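Local structure of DNA-binding transcriptional repressor YiaJ (Escherichia coli, 1YSQ) at residues I11-P16 with Q174-E179; S131-P136 with S155-V160. The protein represses transcription of the yiaKLMNOPQRS operon, which may serve 2,3-diketo-L-gulonate use, this chain being its C-terminal IclR-type effector-binding domain. All coordinates share one frame; numbering follows the deposited sequence.

Contact 1 of 2, residues I11-P16 with Q174-E179; sequences IHIAAP and QAISNE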
loop_
_atom_site.group_PDB
_atom_site.type_symbol
_atom_site.label_atom_id
_atom_site.label_comp_id
_atom_site.label_asym_id
_atom_site.label_seq_id
_atom_site.Cartn_x
_atom_site.Cartn_y
_atom_site.Cartn_z
ATOM N N ILE A 11 -13.376 4.699 -7.020
ATOM C CA ILE A 11 -12.480 5.629 -7.721
ATOM C C ILE A 11 -13.114 7.030 -7.809
ATOM O O ILE A 11 -12.436 8.042 -7.603
ATOM C CB ILE A 11 -12.007 5.059 -9.082
ATOM C CG1 ILE A 11 -11.001 3.925 -8.822
ATOM C CG2 ILE A 11 -11.311 6.137 -9.916
ATOM C CD1 ILE A 11 -10.847 2.935 -9.965
ATOM N N HIS A 12 -14.432 7.077 -8.031
ATOM C CA HIS A 12 -15.155 8.352 -8.024
ATOM C C HIS A 12 -15.018 9.124 -6.702
ATOM O O HIS A 12 -14.779 10.336 -6.700
ATOM C CB HIS A 12 -16.639 8.173 -8.387
ATOM C CG HIS A 12 -17.336 9.473 -8.642
ATOM N ND1 HIS A 12 -17.116 10.222 -9.779
ATOM C CD2 HIS A 12 -18.197 10.189 -7.878
ATOM C CE1 HIS A 12 -17.832 11.332 -9.715
ATOM N NE2 HIS A 12 -18.499 11.336 -8.573
ATOM N N ILE A 13 -15.176 8.417 -5.592
ATOM C CA ILE A 13 -14.939 8.968 -4.261
ATOM C C ILE A 13 -13.473 9.371 -4.074
ATOM O O ILE A 13 -13.180 10.476 -3.599
ATOM C CB ILE A 13 -15.319 7.913 -3.180
ATOM C CG1 ILE A 13 -16.826 7.636 -3.189
ATOM C CG2 ILE A 13 -14.813 8.341 -1.756
ATOM C CD1 ILE A 13 -17.282 6.689 -2.077
ATOM N N ALA A 14 -12.557 8.466 -4.428
ATOM C CA ALA A 14 -11.151 8.631 -4.053
ATOM C C ALA A 14 -10.347 9.594 -4.929
ATOM O O ALA A 14 -9.468 10.304 -4.416
ATOM C CB ALA A 14 -10.458 7.281 -3.971
ATOM N N ALA A 15 -10.642 9.627 -6.234
ATOM C CA ALA A 15 -9.798 10.347 -7.204
ATOM C C ALA A 15 -9.402 11.799 -6.848
ATOM O O ALA A 15 -8.233 12.129 -6.957
ATOM C CB ALA A 15 -10.384 10.266 -8.635
ATOM N N PRO A 16 -10.324 12.660 -6.399
ATOM C CA PRO A 16 -9.938 14.040 -6.060
ATOM C C PRO A 16 -8.886 14.072 -4.950
ATOM O O PRO A 16 -7.982 14.922 -4.950
ATOM C CB PRO A 16 -11.238 14.656 -5.534
ATOM C CG PRO A 16 -12.322 13.785 -6.016
ATOM C CD PRO A 16 -11.752 12.410 -6.132
ATOM N N GLN A 174 -7.971 8.826 5.302
ATOM C CA GLN A 174 -9.058 9.154 6.223
ATOM C C GLN A 174 -10.235 9.804 5.495
ATOM O O GLN A 174 -11.384 9.450 5.745
ATOM C CB GLN A 174 -8.569 10.085 7.335
ATOM C CG GLN A 174 -7.770 9.386 8.441
ATOM C CD GLN A 174 -7.046 10.383 9.364
ATOM O OE1 GLN A 174 -6.740 11.518 8.964
ATOM N NE2 GLN A 174 -6.787 9.963 10.598
ATOM N N ALA A 175 -9.937 10.746 4.598
ATOM C CA ALA A 175 -10.965 11.444 3.829
ATOM C C ALA A 175 -11.760 10.469 2.938
ATOM O O ALA A 175 -13.000 10.499 2.922
ATOM C CB ALA A 175 -10.344 12.562 2.996
ATOM N N ILE A 176 -11.038 9.603 2.222
ATOM C CA ILE A 176 -11.658 8.537 1.429
ATOM C C ILE A 176 -12.527 7.617 2.298
ATOM O O ILE A 176 -13.674 7.334 1.961
ATOM C CB ILE A 176 -10.576 7.710 0.664
ATOM C CG1 ILE A 176 -9.785 8.618 -0.297
ATOM C CG2 ILE A 176 -11.220 6.498 -0.068
ATOM C CD1 ILE A 176 -8.494 7.988 -0.873
ATOM N N SER A 177 -11.978 7.150 3.411
ATOM C CA SER A 177 -12.715 6.271 4.309
ATOM C C SER A 177 -13.993 6.933 4.853
ATOM O O SER A 177 -15.062 6.294 4.922
ATOM C CB SER A 177 -11.819 5.842 5.464
ATOM O OG SER A 177 -12.570 5.144 6.430
ATOM N N ASN A 178 -13.864 8.203 5.236
ATOM C CA ASN A 178 -14.968 8.986 5.793
ATOM C C ASN A 178 -16.075 9.186 4.765
ATOM O O ASN A 178 -17.249 8.999 5.073
ATOM C CB ASN A 178 -14.460 10.338 6.328
ATOM C CG ASN A 178 -13.700 10.198 7.640
ATOM O OD1 ASN A 178 -13.812 9.175 8.329
ATOM N ND2 ASN A 178 -12.919 11.226 7.996
ATOM N N GLU A 179 -15.687 9.543 3.544
ATOM C CA GLU A 179 -16.629 9.693 2.438
ATOM C C GLU A 179 -17.286 8.378 2.022
ATOM O O GLU A 179 -18.470 8.358 1.698
ATOM C CB GLU A 179 -15.951 10.340 1.236
ATOM C CG GLU A 179 -15.929 11.857 1.328
ATOM C CD GLU A 179 -15.092 12.514 0.246
ATOM O OE1 GLU A 179 -14.415 13.515 0.574
ATOM O OE2 GLU A 179 -15.117 12.047 -0.917
#

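Contact 2 of 2, residues S131-P136 with S155-V160; sequences SCIAVP and SRLKQV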
loop_
_atom_site.group_PDB
_atom_site.type_symbol
_atom_site.label_atom_id
_atom_site.label_comp_id
_atom_site.label_asym_id
_atom_site.label_seq_id
_atom_site.Cartn_x
_atom_site.Cartn_y
_atom_site.Cartn_z
ATOM N N SER A 131 11.327 2.489 -2.338
ATOM C CA SER A 131 10.606 2.352 -1.066
ATOM C C SER A 131 9.152 2.774 -1.227
ATOM O O SER A 131 8.829 3.523 -2.153
ATOM C CB SER A 131 11.267 3.227 -0.008
ATOM O OG SER A 131 12.597 2.787 0.214
ATOM N N CYS A 132 8.267 2.303 -0.342
ATOM C CA CYS A 132 6.885 2.780 -0.343
ATOM C C CYS A 132 6.381 2.964 1.079
ATOM O O CYS A 132 6.905 2.338 2.014
ATOM C CB CYS A 132 5.962 1.792 -1.080
ATOM S SG CYS A 132 6.634 1.341 -2.698
ATOM N N ILE A 133 5.373 3.827 1.234
ATOM C CA ILE A 133 4.657 3.972 2.525
ATOM C C ILE A 133 3.188 3.744 2.209
ATOM O O ILE A 133 2.683 4.309 1.240
ATOM C CB ILE A 133 4.826 5.392 3.119
ATOM C CG1 ILE A 133 6.291 5.819 3.143
ATOM C CG2 ILE A 133 4.240 5.466 4.561
ATOM C CD1 ILE A 133 6.464 7.341 3.229
ATOM N N ALA A 134 2.498 2.939 3.018
ATOM C CA ALA A 134 1.113 2.576 2.712
ATOM C C ALA A 134 0.236 2.686 3.965
ATOM O O ALA A 134 0.729 2.546 5.103
ATOM C CB ALA A 134 1.053 1.154 2.141
ATOM N N VAL A 135 -1.048 2.965 3.746
ATOM C CA VAL A 135 -2.045 3.039 4.811
ATOM C C VAL A 135 -3.349 2.329 4.394
ATOM O O VAL A 135 -3.661 2.234 3.208
ATOM C CB VAL A 135 -2.388 4.513 5.209
ATOM C CG1 VAL A 135 -1.210 5.199 5.890
ATOM C CG2 VAL A 135 -2.887 5.320 3.996
ATOM N N PRO A 136 -4.114 1.837 5.368
ATOM C CA PRO A 136 -5.445 1.265 5.104
ATOM C C PRO A 136 -6.513 2.324 4.824
ATOM O O PRO A 136 -6.382 3.451 5.296
ATOM C CB PRO A 136 -5.771 0.540 6.417
ATOM C CG PRO A 136 -5.026 1.354 7.486
ATOM C CD PRO A 136 -3.743 1.751 6.800
ATOM N N SER A 155 16.449 6.936 -1.405
ATOM C CA SER A 155 17.279 8.109 -1.237
ATOM C C SER A 155 16.435 9.313 -0.832
ATOM O O SER A 155 16.754 10.009 0.148
ATOM C CB SER A 155 18.003 8.394 -2.545
ATOM O OG SER A 155 19.083 9.248 -2.287
ATOM N N ARG A 156 15.356 9.563 -1.580
ATOM C CA ARG A 156 14.496 10.688 -1.261
ATOM C C ARG A 156 13.767 10.477 0.066
ATOM O O ARG A 156 13.628 11.407 0.859
ATOM C CB ARG A 156 13.501 10.992 -2.392
ATOM C CG ARG A 156 12.678 12.243 -2.130
ATOM C CD ARG A 156 13.523 13.509 -2.014
ATOM N NE ARG A 156 12.702 14.713 -1.873
ATOM C CZ ARG A 156 13.105 15.854 -1.312
ATOM N NH1 ARG A 156 14.335 15.980 -0.821
ATOM N NH2 ARG A 156 12.266 16.874 -1.236
ATOM N N LEU A 157 13.319 9.251 0.314
ATOM C CA LEU A 157 12.606 8.963 1.559
ATOM C C LEU A 157 13.472 9.266 2.797
ATOM O O LEU A 157 12.990 9.811 3.801
ATOM C CB LEU A 157 12.152 7.508 1.571
ATOM C CG LEU A 157 11.421 7.040 2.835
ATOM C CD1 LEU A 157 10.180 7.884 3.079
ATOM C CD2 LEU A 157 11.072 5.591 2.666
ATOM N N LYS A 158 14.749 8.927 2.714
ATOM C CA LYS A 158 15.666 9.214 3.814
ATOM C C LYS A 158 15.812 10.719 4.033
ATOM O O LYS A 158 15.930 11.177 5.170
ATOM C CB LYS A 158 17.013 8.536 3.580
ATOM C CG LYS A 158 16.999 7.081 4.015
ATOM C CD LYS A 158 18.112 6.282 3.386
ATOM C CE LYS A 158 17.971 4.795 3.724
ATOM N NZ LYS A 158 19.051 4.000 3.050
ATOM N N GLN A 159 15.758 11.484 2.945
ATOM C CA GLN A 159 15.873 12.931 3.000
ATOM C C GLN A 159 14.647 13.600 3.610
ATOM O O GLN A 159 14.776 14.526 4.410
ATOM C CB GLN A 159 16.097 13.508 1.597
ATOM C CG GLN A 159 17.438 13.182 0.979
ATOM C CD GLN A 159 17.617 13.846 -0.382
ATOM O OE1 GLN A 159 16.666 14.358 -0.949
ATOM N NE2 GLN A 159 18.843 13.848 -0.889
ATOM N N VAL A 160 13.455 13.137 3.237
ATOM C CA VAL A 160 12.222 13.786 3.702
ATOM C C VAL A 160 11.610 13.191 4.971
ATOM O O VAL A 160 10.990 13.919 5.742
ATOM C CB VAL A 160 11.156 13.881 2.598
ATOM C CG1 VAL A 160 11.661 14.782 1.492
ATOM C CG2 VAL A 160 10.849 12.523 2.046
#

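Contact 1 of 2, residues I11-P16 with Q174-E179
Ile176 leans on Ala14 at the point where helix 8-25 and helix 162-182 run past each other nearly antiparallel, their short axes 9.3 Å apart and their directions at 149°. Followed outward, the Ile176 side chain keeps meeting the same small neighbour. Its CB starts off along the flank of its helix and forks there. CG2 comes to 4.1 Å from CB of Ala14, with CG2 of Ile13 only loosely beyond at 4.4 Å. The other branch, CG1, is anti to the carbonyl carbon (chi1 -60°) and passes 4.0 Å from CB of Ala14. An extended second torsion then carries CD1 onward to end 3.7 Å from that same CB. The alanine methyl thus rests against both branches of the isoleucine, CG2 on one side of the fork and CG1 with CD1 on the other. Consistent with its small size, CA of Ala14 lies 5.5 Å from CA of Ile176. An alanine here in place of Ile176 removes CG1, CG2 and CD1, which would probably open a gap beside the methyl of Ala14. Beside this, Ile13 meets Glu179, one turn on from Ile176; the two run alongside each other, pointing opposite ways, with CG2 of Ile13 3.8 Å from CB of Glu179. OE2 of Glu179 merely approaches the carbonyl O of Ile13, acceptor to acceptor at 3.7 Å; the carboxylate's hydrogen bond joins OE1 to NE2 of His17. This polar pair borders the apolar contact. Beneath, Ile176 also touches Leu18 of helix 8-25 and Val137 of strand 130-137, while Ile11 and Ala15 touch Tyr43 of strand 38-45, so the first and last helices pack side by side on the antiparallel sheet.

Contact 2 of 2, residues S131-P136 with S155-V160
Leu157 points from the short helix 154-160 toward strand 130-137 and divides its two methyls between two strand residues. CG stands anti to the backbone N (chi1 178°), which directs it toward the strand, and the second torsion (chi2 58°) sends CD1 and CD2 to different partners. CD2 comes to 3.6 Å from CB of Ser131, and the hydroxyl is only slightly farther, with OG of Ser131 4.0 Å from the same methyl. CD1 meets the end of Ile133, 3.8 Å from its CD1. Here the two branched chains cross obliquely, touching through their terminal methyls. Ser131 and Ile133, two apart on the strand, present their side chains on the same face, while Cys132 between them faces the other way. The OG of Ser131 is hydrogen-bonded to Thr154, at the start of the helix, so this buried serine offers its CB to the leucine while its oxygen is satisfied by a neighbour of that leucine. On the outer side of the helix, Arg156 and Gln159 form a separate polar pair: NH1 gives a hydrogen bond of 2.8 Å to OE1 of Gln159, nearly in the guanidinium plane, and CG1 of Val160 sits over one face of the guanidinium. Met121 of strand 120-123 and Leu152 of strand 146-153 also touch Leu157. The arrangement is a short helix that follows strand 146-153 and packs its leucine against one end of the sheet, across strands 146-153, 130-137 and 120-123, within the GAF-like α/β fold of the IclR C-terminal domain.

Contacts 1 and 2 lie in one IclR-type effector domain, with centres 21 Å apart and nearest atoms about 6 Å apart, and they do not touch. Along the chain, contact 2 falls wholly between the two segments of contact 1, which brings the first and last helices together. Helix 154-160 of contact 2 is followed directly by helix 162-182 of contact 1. Strand 130-137 ties the two more closely: Ile133 meets Glu162 near the start of that long helix, and farther along Val135 forms an apolar seam with Leu166, Leu169 and Ala173. From there the strand continues to the residues that back contact 1.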